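Local coordinates for periplasmic binding protein (Veillonella parvula, PDB 4OVK) that probably captures a solute outside the membrane and delivers it to an ABC importer, as related periplasmic binding proteins do with iron complexes or cobalamin, at residues 103-109 against 123-129; 175-181 against 296-300; 190-194 against 211-215; 283-287 against 313-318. All blocks are in the same frame, centred on the assembly; numbering follows the deposited sequence.

Interaction 1: residues 103-109 against 123-129; sequences DVVIIWD and IPAVSIK
V105 opens the parallel strand pair by bonding to the neighbours of A125: its N donates to P124 O at 2.9 Å, and its O accepts V126 N. The alternation continues with I107, whose N meets V126 O at 2.9 Å in an almost straight bond (175° at the hydrogen) and whose O accepts I128 N. It ends with D109 N to I128 O at 2.8 Å, more bent at 137°. The even-numbered residues of 104-108 turn the other way: V104 and I106 bond to the backbone around A35, while W108 N goes to the side chain of Q111. On the far edge of 125-128, S127 N is taken by the carboxylate of D19. S127 OG is 2.7 Å from a water that donates to D109 O, so the strand ends are also joined through solvent. K129 NZ lies 3.9 Å from D109 OD2, a long salt bridge, and has a weak bond to L20 O. On one face V105 CG2 touches I123 CG2 at 3.6 Å; on the other I106 CG2 lies 4.0 Å from I128 CG1. The segments belong to a beta-alpha-beta unit whose helix 112-120 packs on V105, I107 and A125. Five backbone bonds, with valine and isoleucine side chains on both faces, imply a buried join held chiefly by main chain; the long D109-K129 pair at its rim probably adds little.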
loop_
_atom_site.group_PDB
_atom_site.type_symbol
_atom_site.label_atom_id
_atom_site.label_comp_id
_atom_site.label_asym_id
_atom_site.label_seq_id
_atom_site.Cartn_x
_atom_site.Cartn_y
_atom_site.Cartn_z
ATOM N N ASP A 103 20.834 6.630 -12.821
ATOM C CA ASP A 103 20.418 7.569 -13.843
ATOM C C ASP A 103 19.338 8.507 -13.331
ATOM O O ASP A 103 19.137 9.563 -13.908
ATOM C CB ASP A 103 19.892 6.829 -15.063
ATOM C CG ASP A 103 20.922 5.926 -15.667
ATOM O OD1 ASP A 103 22.101 6.331 -15.767
ATOM O OD2 ASP A 103 20.562 4.808 -16.045
ATOM N N VAL A 104 18.620 8.105 -12.278
ATOM C CA VAL A 104 17.613 8.969 -11.665
ATOM C C VAL A 104 17.336 8.430 -10.261
ATOM O O VAL A 104 17.449 7.226 -10.015
ATOM C CB VAL A 104 16.313 9.075 -12.519
ATOM C CG1 VAL A 104 15.615 7.741 -12.632
ATOM C CG2 VAL A 104 15.352 10.139 -11.981
ATOM N N VAL A 105 17.034 9.359 -9.360
ATOM C CA VAL A 105 16.624 9.051 -8.005
ATOM C C VAL A 105 15.228 9.612 -7.778
ATOM O O VAL A 105 14.945 10.774 -8.082
ATOM C CB VAL A 105 17.598 9.669 -6.972
ATOM C CG1 VAL A 105 17.239 9.239 -5.547
ATOM C CG2 VAL A 105 19.021 9.260 -7.309
ATOM N N ILE A 106 14.356 8.782 -7.216
ATOM C CA ILE A 106 13.026 9.226 -6.820
ATOM C C ILE A 106 13.149 9.713 -5.384
ATOM O O ILE A 106 13.622 8.967 -4.517
ATOM C CB ILE A 106 11.988 8.078 -6.899
ATOM C CG1 ILE A 106 12.095 7.316 -8.233
ATOM C CG2 ILE A 106 10.576 8.612 -6.686
ATOM C CD1 ILE A 106 11.888 8.159 -9.474
ATOM N N ILE A 107 12.720 10.951 -5.139
ATOM C CA ILE A 107 12.745 11.562 -3.811
ATOM C C ILE A 107 11.375 12.148 -3.486
ATOM O O ILE A 107 10.470 12.120 -4.310
ATOM C CB ILE A 107 13.824 12.666 -3.699
ATOM C CG1 ILE A 107 13.549 13.818 -4.673
ATOM C CG2 ILE A 107 15.211 12.078 -3.923
ATOM C CD1 ILE A 107 14.482 15.002 -4.479
ATOM N N TRP A 108 11.244 12.695 -2.283
ATOM C CA TRP A 108 10.023 13.363 -1.843
ATOM C C TRP A 108 10.022 14.843 -2.200
ATOM O O TRP A 108 11.080 15.490 -2.234
ATOM C CB TRP A 108 9.876 13.265 -0.339
ATOM C CG TRP A 108 9.517 11.917 0.196
ATOM C CD1 TRP A 108 10.246 11.169 1.069
ATOM C CD2 TRP A 108 8.328 11.169 -0.078
ATOM N NE1 TRP A 108 9.590 10.005 1.358
ATOM C CE2 TRP A 108 8.411 9.974 0.663
ATOM C CE3 TRP A 108 7.201 11.390 -0.879
ATOM C CZ2 TRP A 108 7.411 9.005 0.634
ATOM C CZ3 TRP A 108 6.205 10.412 -0.914
ATOM C CH2 TRP A 108 6.319 9.243 -0.160
ATOM N N ASP A 109 8.820 15.378 -2.411
ATOM C CA ASP A 109 8.630 16.813 -2.684
ATOM C C ASP A 109 9.214 17.729 -1.609
ATOM O O ASP A 109 9.669 18.833 -1.922
ATOM C CB ASP A 109 7.149 17.136 -2.913
ATOM C CG ASP A 109 6.261 16.742 -1.749
ATOM O OD1 ASP A 109 6.732 16.099 -0.785
ATOM O OD2 ASP A 109 5.066 17.076 -1.813
ATOM N N ILE A 123 23.386 13.905 -10.863
ATOM C CA ILE A 123 22.409 12.838 -10.692
ATOM C C ILE A 123 20.993 13.406 -10.730
ATOM O O ILE A 123 20.580 14.117 -9.802
ATOM C CB ILE A 123 22.617 12.078 -9.371
ATOM C CG1 ILE A 123 24.047 11.523 -9.285
ATOM C CG2 ILE A 123 21.591 10.951 -9.244
ATOM C CD1 ILE A 123 24.404 11.031 -7.905
ATOM N N PRO A 124 20.244 13.094 -11.799
ATOM C CA PRO A 124 18.859 13.577 -11.867
ATOM C C PRO A 124 18.011 13.025 -10.737
ATOM O O PRO A 124 18.214 11.887 -10.300
ATOM C CB PRO A 124 18.371 13.047 -13.217
ATOM C CG PRO A 124 19.625 12.906 -14.033
ATOM C CD PRO A 124 20.650 12.422 -13.051
ATOM N N ALA A 125 17.077 13.835 -10.277
ATOM C CA ALA A 125 16.154 13.452 -9.211
ATOM C C ALA A 125 14.756 13.971 -9.531
ATOM O O ALA A 125 14.599 15.111 -9.985
ATOM C CB ALA A 125 16.629 14.005 -7.891
ATOM N N VAL A 126 13.755 13.132 -9.282
ATOM C CA VAL A 126 12.363 13.505 -9.494
ATOM C C VAL A 126 11.633 13.413 -8.181
ATOM O O VAL A 126 11.808 12.445 -7.423
ATOM C CB VAL A 126 11.648 12.668 -10.582
ATOM C CG1 VAL A 126 12.263 12.942 -11.959
ATOM C CG2 VAL A 126 11.678 11.192 -10.285
ATOM N N SER A 127 10.816 14.429 -7.921
ATOM C CA SER A 127 10.108 14.532 -6.659
ATOM C C SER A 127 8.685 14.039 -6.838
ATOM O O SER A 127 8.013 14.406 -7.801
ATOM C CB SER A 127 10.119 15.972 -6.152
ATOM O OG SER A 127 11.452 16.410 -5.880
ATOM N N ILE A 128 8.236 13.195 -5.916
ATOM C CA ILE A 128 6.849 12.777 -5.880
ATOM C C ILE A 128 6.174 13.229 -4.569
ATOM O O ILE A 128 6.818 13.839 -3.710
ATOM C CB ILE A 128 6.723 11.255 -6.058
ATOM C CG1 ILE A 128 7.462 10.509 -4.949
ATOM C CG2 ILE A 128 7.243 10.822 -7.423
ATOM C CD1 ILE A 128 6.982 9.091 -4.841
ATOM N N LYS A 129 4.884 12.923 -4.439
ATOM C CA LYS A 129 4.063 13.329 -3.286
ATOM C C LYS A 129 3.421 12.146 -2.568
ATOM O O LYS A 129 3.349 11.045 -3.118
ATOM C CB LYS A 129 2.934 14.240 -3.740
ATOM C CG LYS A 129 3.365 15.542 -4.392
ATOM C CD LYS A 129 2.201 16.525 -4.367
ATOM C CE LYS A 129 2.380 17.644 -5.374
ATOM N NZ LYS A 129 3.650 18.390 -5.155
HETATM O O HOH W 1 11.760 18.189 -3.870
#

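Interaction 2: residues 175-181 against 296-300; sequences LPNKPKV and IQPDT
P179 and I296 have the nearest CA atoms, 6.7 Å apart, and no hydrogen bond runs directly between the two segments. Residues 175-181 are largely extended; N177 departs with positive phi and psi (53°, 46°), turning the chain before it enters the strand at K180. In the other segment, Q297 is the first residue to leave helical angles after helix 285-296, and the turn that follows carries a weak bond from T300 N to Q297 O.

The side chain of Q297 rises into the bend. Its chain folds at chi2 (-72°), which lays the amide beside P179: NE2 is 3.5 Å from P179 CD, while the methyl CD1 of L175, arriving from the opposite direction, lies 3.6 Å from Q297 CD. NE2 donates to G206 O and also to a water at 3.0 Å, which in turn can donate to P176 O, one of several acceptors around it. The two polar links on NE2 thus restrain the amide while carbon packs against it.

This is where the chain, having left the long helix 150-170, enters the second parallel sheet, of order 2-1-3-4, through its strand 180-184. The helix end covers that entry: P179 CG sits 3.5 Å from I296 O and 4.0 Å from I296 CG2, and deeper in, V181 CG2 meets I296 CD1 at 4.0 Å. I233 of the adjacent strand touches both P179 and I296. At the outer end, L175 CD1 reaches T300 OG1 at 3.6 Å, the leucine and threonine lying alongside with reversed directions.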
loop_
_atom_site.group_PDB
_atom_site.type_symbol
_atom_site.label_atom_id
_atom_site.label_comp_id
_atom_site.label_asym_id
_atom_site.label_seq_id
_atom_site.Cartn_x
_atom_site.Cartn_y
_atom_site.Cartn_z
ATOM N N LEU A 175 -25.766 3.647 2.014
ATOM C CA LEU A 175 -26.629 2.616 2.591
ATOM C C LEU A 175 -26.952 2.913 4.051
ATOM O O LEU A 175 -26.148 3.500 4.780
ATOM C CB LEU A 175 -25.995 1.224 2.486
ATOM C CG LEU A 175 -25.792 0.649 1.080
ATOM C CD1 LEU A 175 -24.860 -0.562 1.122
ATOM C CD2 LEU A 175 -27.120 0.293 0.424
ATOM N N PRO A 176 -28.144 2.519 4.484
ATOM C CA PRO A 176 -28.523 2.641 5.889
ATOM C C PRO A 176 -28.006 1.457 6.719
ATOM O O PRO A 176 -27.676 0.415 6.159
ATOM C CB PRO A 176 -30.045 2.639 5.822
ATOM C CG PRO A 176 -30.370 1.795 4.626
ATOM C CD PRO A 176 -29.216 1.920 3.665
ATOM N N ASN A 177 -27.948 1.621 8.040
ATOM C CA ASN A 177 -27.538 0.546 8.976
ATOM C C ASN A 177 -26.180 -0.144 8.676
ATOM O O ASN A 177 -26.049 -1.368 8.743
ATOM C CB ASN A 177 -28.677 -0.486 9.160
ATOM C CG ASN A 177 -28.993 -1.269 7.889
ATOM O OD1 ASN A 177 -28.133 -1.963 7.339
ATOM N ND2 ASN A 177 -30.241 -1.168 7.422
ATOM N N LYS A 178 -25.160 0.654 8.397
ATOM C CA LYS A 178 -23.839 0.121 8.032
ATOM C C LYS A 178 -23.134 -0.569 9.210
ATOM O O LYS A 178 -23.269 -0.118 10.344
ATOM C CB LYS A 178 -22.976 1.270 7.531
ATOM C CG LYS A 178 -23.556 2.010 6.334
ATOM C CD LYS A 178 -22.650 3.153 5.906
ATOM C CE LYS A 178 -23.402 4.454 5.746
ATOM N NZ LYS A 178 -22.435 5.548 5.487
ATOM N N PRO A 179 -22.377 -1.662 8.953
ATOM C CA PRO A 179 -21.602 -2.276 10.040
ATOM C C PRO A 179 -20.546 -1.310 10.570
ATOM O O PRO A 179 -19.952 -0.568 9.783
ATOM C CB PRO A 179 -20.914 -3.481 9.376
ATOM C CG PRO A 179 -21.627 -3.699 8.095
ATOM C CD PRO A 179 -22.193 -2.372 7.676
ATOM N N LYS A 180 -20.337 -1.314 11.885
ATOM C CA LYS A 180 -19.308 -0.490 12.508
ATOM C C LYS A 180 -17.960 -1.207 12.456
ATOM O O LYS A 180 -17.829 -2.334 12.936
ATOM C CB LYS A 180 -19.683 -0.168 13.947
ATOM C CG LYS A 180 -18.789 0.887 14.581
ATOM C CD LYS A 180 -19.196 1.206 16.014
ATOM C CE LYS A 180 -20.597 1.788 16.104
ATOM N NZ LYS A 180 -20.810 2.399 17.439
ATOM N N VAL A 181 -16.965 -0.534 11.878
ATOM C CA VAL A 181 -15.666 -1.145 11.579
ATOM C C VAL A 181 -14.556 -0.393 12.291
ATOM O O VAL A 181 -14.497 0.848 12.223
ATOM C CB VAL A 181 -15.356 -1.141 10.061
ATOM C CG1 VAL A 181 -14.062 -1.893 9.775
ATOM C CG2 VAL A 181 -16.517 -1.724 9.253
ATOM N N ILE A 296 -17.646 -6.129 4.193
ATOM C CA ILE A 296 -18.536 -5.157 4.832
ATOM C C ILE A 296 -19.954 -5.174 4.226
ATOM O O ILE A 296 -20.945 -5.208 4.972
ATOM C CB ILE A 296 -17.902 -3.752 4.797
ATOM C CG1 ILE A 296 -16.557 -3.784 5.549
ATOM C CG2 ILE A 296 -18.862 -2.725 5.388
ATOM C CD1 ILE A 296 -15.702 -2.540 5.412
ATOM N N GLN A 297 -20.046 -5.159 2.894
ATOM C CA GLN A 297 -21.333 -5.178 2.189
ATOM C C GLN A 297 -21.334 -6.223 1.078
ATOM O O GLN A 297 -21.391 -5.874 -0.100
ATOM C CB GLN A 297 -21.639 -3.808 1.574
ATOM C CG GLN A 297 -21.768 -2.681 2.578
ATOM C CD GLN A 297 -23.037 -2.737 3.413
ATOM O OE1 GLN A 297 -23.933 -3.571 3.204
ATOM N NE2 GLN A 297 -23.132 -1.819 4.355
ATOM N N PRO A 298 -21.277 -7.510 1.441
ATOM C CA PRO A 298 -21.204 -8.551 0.421
ATOM C C PRO A 298 -22.390 -8.591 -0.551
ATOM O O PRO A 298 -22.216 -9.012 -1.693
ATOM C CB PRO A 298 -21.137 -9.850 1.246
ATOM C CG PRO A 298 -21.727 -9.500 2.560
ATOM C CD PRO A 298 -21.321 -8.076 2.801
ATOM N N ASP A 299 -23.577 -8.175 -0.108
ATOM C CA ASP A 299 -24.754 -8.171 -0.971
ATOM C C ASP A 299 -24.666 -7.105 -2.067
ATOM O O ASP A 299 -25.243 -7.276 -3.136
ATOM C CB ASP A 299 -26.046 -8.009 -0.146
ATOM C CG ASP A 299 -26.375 -9.248 0.697
ATOM O OD1 ASP A 299 -25.707 -10.294 0.533
ATOM O OD2 ASP A 299 -27.322 -9.184 1.519
ATOM N N THR A 300 -23.946 -6.019 -1.790
ATOM C CA THR A 300 -23.686 -4.961 -2.762
ATOM C C THR A 300 -22.538 -5.355 -3.706
ATOM O O THR A 300 -22.638 -5.226 -4.934
ATOM C CB THR A 300 -23.330 -3.651 -2.023
ATOM O OG1 THR A 300 -24.462 -3.214 -1.251
ATOM C CG2 THR A 300 -22.923 -2.549 -2.997
HETATM O O HOH W 2 -25.686 -1.460 5.853
#

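Interaction 3: residues 190-194 against 211-215; sequences TVAGN and AKDTK
N194 lays its side chain over the turn formed by A211 to T214, and its atoms meet the backbone of that turn and of K215 just after it. CB begins 3.4 Å from K212 O. For the next carbon, chi1 of 64° sets CG in the cleft of its own backbone, flanked by N and C, which folds the amide back to within 3.3 Å of T214 O instead of letting it extend outwards. At the tip the two branches part. ND2 donates to K212 O at 3.0 Å, with an angle of 167° at the hydrogen; the acceptor lies practically in the amide plane, although seen from the carbonyl the donor is tilted 35° out of plane. OD1 points to the residue after the turn, 3.7 Å from K215 CA. The backbone N of the same asparagine donates to T214 O at 2.8 Å, so N194 grips two carbonyls of one turn, one with its main chain and one with its side chain.

Beside it, G193 CA passes close to T214 O, and the methyl of A211 fits against the preceding strand, 3.5 Å from A192 O and 4.0 Å from V191 CG2. Q199, from helix 197-204, donates to both A192 O and A211 O, which ties the two backbones together from a third element. The backbone angles of K212 and D213, with T214 N bonded to A211 O, make this a type I beta turn, here held from outside by N194, in the loop that leads from strand 208-209 to strand 218-220, the antiparallel partner of strand 190-192.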
loop_
_atom_site.group_PDB
_atom_site.type_symbol
_atom_site.label_atom_id
_atom_site.label_comp_id
_atom_site.label_asym_id
_atom_site.label_seq_id
_atom_site.Cartn_x
_atom_site.Cartn_y
_atom_site.Cartn_z
ATOM N N THR A 190 -3.846 1.182 19.363
ATOM C CA THR A 190 -3.730 2.232 18.369
ATOM C C THR A 190 -4.610 1.887 17.180
ATOM O O THR A 190 -4.540 0.778 16.645
ATOM C CB THR A 190 -2.275 2.404 17.921
ATOM O OG1 THR A 190 -1.477 2.685 19.070
ATOM C CG2 THR A 190 -2.150 3.548 16.924
ATOM N N VAL A 191 -5.437 2.852 16.781
ATOM C CA VAL A 191 -6.462 2.636 15.767
ATOM C C VAL A 191 -6.352 3.708 14.688
ATOM O O VAL A 191 -5.741 4.766 14.904
ATOM C CB VAL A 191 -7.882 2.654 16.393
ATOM C CG1 VAL A 191 -7.959 1.653 17.543
ATOM C CG2 VAL A 191 -8.263 4.049 16.886
ATOM N N ALA A 192 -6.943 3.424 13.534
ATOM C CA ALA A 192 -7.008 4.379 12.435
ATOM C C ALA A 192 -8.011 5.484 12.759
ATOM O O ALA A 192 -9.177 5.202 13.025
ATOM C CB ALA A 192 -7.415 3.673 11.157
ATOM N N GLY A 193 -7.545 6.731 12.737
ATOM C CA GLY A 193 -8.372 7.894 13.071
ATOM C C GLY A 193 -8.977 8.536 11.836
ATOM O O GLY A 193 -8.785 8.053 10.712
ATOM N N ASN A 194 -9.705 9.632 12.034
ATOM C CA ASN A 194 -10.474 10.227 10.932
ATOM C C ASN A 194 -9.657 11.023 9.900
ATOM O O ASN A 194 -10.220 11.537 8.940
ATOM C CB ASN A 194 -11.658 11.046 11.463
ATOM C CG ASN A 194 -11.233 12.251 12.284
ATOM O OD1 ASN A 194 -10.244 12.925 11.974
ATOM N ND2 ASN A 194 -11.992 12.536 13.339
ATOM N N ALA A 211 -14.121 4.616 14.976
ATOM C CA ALA A 211 -13.260 5.698 15.489
ATOM C C ALA A 211 -13.462 7.036 14.756
ATOM O O ALA A 211 -12.553 7.866 14.692
ATOM C CB ALA A 211 -11.808 5.266 15.405
ATOM N N LYS A 212 -14.663 7.227 14.225
ATOM C CA LYS A 212 -15.085 8.432 13.506
ATOM C C LYS A 212 -14.734 9.749 14.209
ATOM O O LYS A 212 -14.367 10.737 13.556
ATOM C CB LYS A 212 -16.602 8.319 13.290
ATOM C CG LYS A 212 -17.373 9.588 12.989
ATOM C CD LYS A 212 -18.865 9.278 12.962
ATOM C CE LYS A 212 -19.431 9.172 14.370
ATOM N NZ LYS A 212 -20.492 8.141 14.454
ATOM N N ASP A 213 -14.844 9.764 15.536
ATOM C CA ASP A 213 -14.599 10.985 16.303
ATOM C C ASP A 213 -13.200 11.042 16.922
ATOM O O ASP A 213 -12.931 11.909 17.735
ATOM C CB ASP A 213 -15.686 11.154 17.368
ATOM C CG ASP A 213 -17.078 11.302 16.760
ATOM O OD1 ASP A 213 -17.221 12.037 15.756
ATOM O OD2 ASP A 213 -18.032 10.683 17.279
ATOM N N THR A 214 -12.310 10.140 16.507
ATOM C CA THR A 214 -10.909 10.154 16.937
ATOM C C THR A 214 -10.045 10.776 15.834
ATOM O O THR A 214 -10.062 10.313 14.697
ATOM C CB THR A 214 -10.411 8.730 17.264
ATOM O OG1 THR A 214 -11.164 8.195 18.357
ATOM C CG2 THR A 214 -8.932 8.733 17.648
ATOM N N LYS A 215 -9.293 11.820 16.182
ATOM C CA LYS A 215 -8.490 12.573 15.212
ATOM C C LYS A 215 -7.183 11.845 14.910
ATOM O O LYS A 215 -6.788 10.955 15.655
ATOM C CB LYS A 215 -8.160 13.968 15.758
ATOM C CG LYS A 215 -9.362 14.810 16.161
ATOM C CD LYS A 215 -8.919 16.050 16.924
ATOM C CE LYS A 215 -10.076 16.699 17.667
ATOM N NZ LYS A 215 -11.168 17.122 16.749
#

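Interaction 4: residues 283-287 against 313-318; sequences VETPL and FYNTFY
E284 OE2 is gripped by two tyrosine hydroxyls, Y318 OH at 2.7 Å and Y314 OH, in a weaker bond, at 2.8 Å; both donate to it. Y318 OH comes in on the anti side of the carboxylate, 35° out of its plane, and OE2 lies at the edge of the Y318 ring. The glutamate chain runs extended beyond CG (chi2 172°), which carries the carboxylate across to the tyrosines. Its other oxygen, OE1, accepts from W278 NE1 and I275 N, so a buried charge has four donors around it; this would probably stabilise the ionised form. The two phenols, one turn apart, meet edge to face: Y318 turns its CE2 edge to the Y314 ring, 3.5 Å above its centre.

Alongside this polar cluster, F313 fills the apolar part: L287 CD1 lies over one face of its ring, 4.0 Å from CG, and E284 CG is 3.9 Å from CE1. V283 O, 3.7 Å from F313 CZ, is bonded to H160 of helix 150-170. E284 holds the N-cap position of helix 285-296, and the site is a helix-helix junction where that N-terminus packs against the last turns of helix 306-318.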
loop_
_atom_site.group_PDB
_atom_site.type_symbol
_atom_site.label_atom_id
_atom_site.label_comp_id
_atom_site.label_asym_id
_atom_site.label_seq_id
_atom_site.Cartn_x
_atom_site.Cartn_y
_atom_site.Cartn_z
ATOM N N VAL A 283 -0.094 0.284 -5.419
ATOM C CA VAL A 283 -0.501 -0.103 -6.769
ATOM C C VAL A 283 -1.658 -1.148 -6.763
ATOM O O VAL A 283 -2.473 -1.218 -7.679
ATOM C CB VAL A 283 0.741 -0.564 -7.575
ATOM C CG1 VAL A 283 1.039 -2.045 -7.377
ATOM C CG2 VAL A 283 0.576 -0.237 -9.035
ATOM N N GLU A 284 -1.748 -1.909 -5.690
ATOM C CA GLU A 284 -2.774 -2.940 -5.523
ATOM C C GLU A 284 -4.003 -2.474 -4.696
ATOM O O GLU A 284 -4.876 -3.276 -4.370
ATOM C CB GLU A 284 -2.127 -4.170 -4.900
ATOM C CG GLU A 284 -1.029 -4.749 -5.787
ATOM C CD GLU A 284 -0.217 -5.860 -5.155
ATOM O OE1 GLU A 284 -0.206 -5.998 -3.919
ATOM O OE2 GLU A 284 0.471 -6.567 -5.907
ATOM N N THR A 285 -4.091 -1.190 -4.381
ATOM C CA THR A 285 -5.226 -0.667 -3.602
ATOM C C THR A 285 -6.617 -1.103 -4.109
ATOM O O THR A 285 -7.478 -1.431 -3.286
ATOM C CB THR A 285 -5.162 0.860 -3.444
ATOM O OG1 THR A 285 -4.025 1.200 -2.642
ATOM C CG2 THR A 285 -6.423 1.407 -2.773
ATOM N N PRO A 286 -6.841 -1.132 -5.431
ATOM C CA PRO A 286 -8.159 -1.621 -5.877
ATOM C C PRO A 286 -8.509 -3.040 -5.397
ATOM O O PRO A 286 -9.696 -3.351 -5.201
ATOM C CB PRO A 286 -8.047 -1.578 -7.405
ATOM C CG PRO A 286 -7.090 -0.492 -7.665
ATOM C CD PRO A 286 -6.064 -0.579 -6.563
ATOM N N LEU A 287 -7.500 -3.889 -5.219
ATOM C CA LEU A 287 -7.722 -5.245 -4.705
ATOM C C LEU A 287 -8.088 -5.215 -3.214
ATOM O O LEU A 287 -8.955 -5.968 -2.745
ATOM C CB LEU A 287 -6.500 -6.131 -4.959
ATOM C CG LEU A 287 -6.190 -6.314 -6.447
ATOM C CD1 LEU A 287 -4.792 -6.847 -6.633
ATOM C CD2 LEU A 287 -7.214 -7.219 -7.156
ATOM N N PHE A 313 -4.549 -9.587 -12.148
ATOM C CA PHE A 313 -3.639 -8.456 -11.908
ATOM C C PHE A 313 -2.166 -8.918 -11.938
ATOM O O PHE A 313 -1.343 -8.337 -12.653
ATOM C CB PHE A 313 -3.968 -7.790 -10.581
ATOM C CG PHE A 313 -3.233 -6.492 -10.350
ATOM C CD1 PHE A 313 -1.932 -6.486 -9.862
ATOM C CD2 PHE A 313 -3.849 -5.282 -10.618
ATOM C CE1 PHE A 313 -1.270 -5.285 -9.628
ATOM C CE2 PHE A 313 -3.186 -4.089 -10.411
ATOM C CZ PHE A 313 -1.892 -4.095 -9.929
ATOM N N TYR A 314 -1.848 -9.986 -11.205
ATOM C CA TYR A 314 -0.466 -10.502 -11.143
ATOM C C TYR A 314 -0.012 -10.999 -12.514
ATOM O O TYR A 314 1.113 -10.765 -12.933
ATOM C CB TYR A 314 -0.328 -11.591 -10.051
ATOM C CG TYR A 314 -0.073 -10.984 -8.681
ATOM C CD1 TYR A 314 -0.943 -10.034 -8.141
ATOM C CD2 TYR A 314 1.033 -11.346 -7.933
ATOM C CE1 TYR A 314 -0.686 -9.428 -6.932
ATOM C CE2 TYR A 314 1.311 -10.735 -6.714
ATOM C CZ TYR A 314 0.449 -9.788 -6.211
ATOM O OH TYR A 314 0.724 -9.164 -5.014
ATOM N N ASN A 315 -0.899 -11.682 -13.233
ATOM C CA ASN A 315 -0.566 -12.150 -14.584
ATOM C C ASN A 315 -0.315 -10.983 -15.551
ATOM O O ASN A 315 0.669 -10.986 -16.314
ATOM C CB ASN A 315 -1.673 -13.065 -15.140
ATOM C CG ASN A 315 -1.433 -13.419 -16.592
ATOM O OD1 ASN A 315 -1.928 -12.751 -17.507
ATOM N ND2 ASN A 315 -0.625 -14.442 -16.813
ATOM N N THR A 316 -1.189 -9.986 -15.511
ATOM C CA THR A 316 -1.142 -8.875 -16.485
ATOM C C THR A 316 0.065 -7.980 -16.249
ATOM O O THR A 316 0.817 -7.658 -17.188
ATOM C CB THR A 316 -2.439 -8.048 -16.411
ATOM O OG1 THR A 316 -3.542 -8.861 -16.824
ATOM C CG2 THR A 316 -2.383 -6.809 -17.315
ATOM N N PHE A 317 0.270 -7.605 -15.004
ATOM C CA PHE A 317 1.264 -6.590 -14.685
ATOM C C PHE A 317 2.634 -7.141 -14.284
ATOM O O PHE A 317 3.667 -6.506 -14.563
ATOM C CB PHE A 317 0.696 -5.620 -13.643
ATOM C CG PHE A 317 -0.488 -4.848 -14.148
ATOM C CD1 PHE A 317 -0.350 -3.952 -15.211
ATOM C CD2 PHE A 317 -1.737 -5.024 -13.595
ATOM C CE1 PHE A 317 -1.438 -3.255 -15.698
ATOM C CE2 PHE A 317 -2.829 -4.313 -14.067
ATOM C CZ PHE A 317 -2.680 -3.420 -15.116
ATOM N N TYR A 318 2.663 -8.317 -13.666
ATOM C CA TYR A 318 3.920 -8.885 -13.175
ATOM C C TYR A 318 4.356 -10.138 -13.958
ATOM O O TYR A 318 5.440 -10.663 -13.712
ATOM C CB TYR A 318 3.818 -9.268 -11.704
ATOM C CG TYR A 318 3.247 -8.249 -10.750
ATOM C CD1 TYR A 318 3.406 -6.885 -10.941
ATOM C CD2 TYR A 318 2.582 -8.659 -9.607
ATOM C CE1 TYR A 318 2.896 -5.967 -10.037
ATOM C CE2 TYR A 318 2.079 -7.754 -8.698
ATOM C CZ TYR A 318 2.250 -6.401 -8.908
ATOM O OH TYR A 318 1.748 -5.492 -8.010
#

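In the fold
Interactions 1 and 2 belong to two separate parallel sheets, each with strand order 2-1-3-4, and their centres lie about 41 Å apart on opposite sides of the chain's centre. Helix 150-170 runs between them in sequence, consistent with the two-lobed architecture of this binding-protein family, whose solute site usually lies in the cleft between lobes. Interaction 3 is nested within the chain loop closed by interaction 2, with nearest atoms about 5 Å apart; strand 180-184 leads directly on to strand 190-192. Interaction 4, about 12 Å from the chain's centre, is more central, about 24 Å from interaction 1 and 26 Å from interaction 2 between centres, and shares helix 285-296 with the latter.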